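PDB 7AVH: LPXTG cell wall surface protein from Streptococcus gordonii, which probably acts in adhesion at the bacterial surface, where its tandem SHIRT repeats, two of them present here, are thought to set how far it projects. Local coordinates for residues P84-A88 with I151-A156. Residues are numbered along the deposited sequence; the frame is centred on the assembly and turned at random. Where two conformers were deposited one is given.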
# COMPACT_ATOMS: atom_id res chain seq x y z
N PRO A 84 -1.67 5.27 1.29
CA PRO A 84 -2.40 4.74 2.44
C PRO A 84 -3.43 3.66 2.08
O PRO A 84 -4.13 3.81 1.09
CB PRO A 84 -3.08 5.97 3.05
CG PRO A 84 -2.04 7.02 2.72
CD PRO A 84 -1.71 6.75 1.28
N THR A 85 -3.38 2.58 2.82
CA THR A 85 -4.38 1.47 2.68
C THR A 85 -5.33 1.48 3.86
O THR A 85 -5.11 2.11 4.87
CB THR A 85 -3.67 0.13 2.55
OG1 THR A 85 -2.82 -0.06 3.69
CG2 THR A 85 -2.82 0.07 1.29
N TYR A 86 -6.36 0.64 3.74
CA TYR A 86 -7.49 0.60 4.71
C TYR A 86 -7.74 -0.86 5.07
O TYR A 86 -7.20 -1.78 4.45
CB TYR A 86 -8.67 1.32 4.10
CG TYR A 86 -8.39 2.78 3.86
CD1 TYR A 86 -8.47 3.70 4.88
CD2 TYR A 86 -7.92 3.24 2.66
CE1 TYR A 86 -8.16 5.02 4.70
CE2 TYR A 86 -7.52 4.59 2.48
CZ TYR A 86 -7.67 5.48 3.50
OH TYR A 86 -7.30 6.81 3.37
N LYS A 87 -8.66 -1.00 6.03
CA LYS A 87 -9.08 -2.32 6.53
C LYS A 87 -10.56 -2.53 6.25
O LYS A 87 -11.32 -1.61 6.08
CB LYS A 87 -8.84 -2.40 8.06
CG LYS A 87 -7.38 -2.27 8.43
CD LYS A 87 -7.16 -2.53 9.93
CE LYS A 87 -5.71 -2.33 10.30
NZ LYS A 87 -5.48 -2.43 11.76
N ALA A 88 -10.92 -3.81 6.28
CA ALA A 88 -12.33 -4.21 6.35
C ALA A 88 -12.52 -5.07 7.57
O ALA A 88 -11.84 -6.05 7.73
CB ALA A 88 -12.73 -4.95 5.11
N ILE A 151 -14.01 0.80 -0.96
CA ILE A 151 -13.14 1.54 -0.03
C ILE A 151 -13.04 2.96 -0.59
O ILE A 151 -12.51 3.14 -1.71
CB ILE A 151 -11.75 0.85 0.09
CG1 ILE A 151 -11.86 -0.56 0.66
CG2 ILE A 151 -10.82 1.71 0.92
CD1 ILE A 151 -12.44 -0.68 2.06
N ASN A 152 -13.57 3.95 0.10
CA ASN A 152 -13.47 5.35 -0.39
C ASN A 152 -12.93 6.21 0.73
O ASN A 152 -13.70 6.99 1.32
CB ASN A 152 -14.80 5.85 -0.93
CG ASN A 152 -14.73 7.26 -1.46
OD1 ASN A 152 -15.76 7.90 -1.62
ND2 ASN A 152 -13.53 7.73 -1.76
N GLY A 153 -11.64 6.04 1.01
CA GLY A 153 -10.94 6.88 1.97
C GLY A 153 -11.27 6.60 3.42
O GLY A 153 -11.16 7.50 4.27
N ALA A 154 -11.73 5.38 3.72
CA ALA A 154 -11.99 4.99 5.09
C ALA A 154 -12.05 3.47 5.20
O ALA A 154 -12.40 2.78 4.21
CB ALA A 154 -13.31 5.60 5.62
N ASP A 155 -11.82 2.96 6.38
CA ASP A 155 -12.02 1.54 6.64
C ASP A 155 -13.52 1.17 6.43
O ASP A 155 -14.40 2.04 6.63
CB ASP A 155 -11.68 1.27 8.10
CG ASP A 155 -10.20 1.46 8.46
OD1 ASP A 155 -9.35 1.30 7.54
OD2 ASP A 155 -9.92 1.72 9.70
N ALA A 156 -13.73 -0.06 5.94
CA ALA A 156 -15.08 -0.61 5.81
C ALA A 156 -15.41 -1.50 6.99
O ALA A 156 -14.52 -2.04 7.68
CB ALA A 156 -15.19 -1.40 4.52
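Lys-87 O accepts a hydrogen bond from Ala-156 N, at the start of strand 156-166, 2.9 Å away and nearly in line with the carbonyl bond. Asp-155 CA adds a weaker CA-H...O contact to the same oxygen. The amide of the same lysine is taken by a side chain: Lys-87 N donates to Asp-155 OD1 at 2.8 Å, with 160° at the hydrogen. The amide reaches this oxygen from above the carboxylate plane. With CG anti to its own carbonyl carbon (chi1 -67°), the Asp-155 carboxylate reaches the backbone of the strand. The side chains of Lys-87 and Asp-155 run side by side in the same direction. Their charged ends do not meet, since Lys-87 NZ stays 6.4 Å from Asp-155 OD2; any electrostatic help is probably modest.

Tyr-86 lays one ring face over the loop backbone. Tyr-86 CD1 is 3.6 Å from Ala-154 C, and CE1 packs on the peptide between Gly-153 and Ala-154. Asp-155 OD1 sits at the ring edge, in its plane, with the carboxylate turned 71° from the ring. Ile-151 CG2 touches Tyr-86 CD2 obliquely at 3.7 Å. Gly-153 makes the turn with positive phi, and its N is also bonded to Asp-118 OD1.

Ala-88 and Ala-156 form a parallel bridge, and their methyls lie on the same face of the sheet. The later part of strand 72-94 is the first strand of the second SHIRT repeat and runs between strand 156-166 and the antiparallel strand 113-117. The contact thus joins this first strand to the loop leading into the last strand of the repeat. Parallel pairing of the first strand with the last is consistent with the ubiquitin clan, in which SHIRT domains are placed.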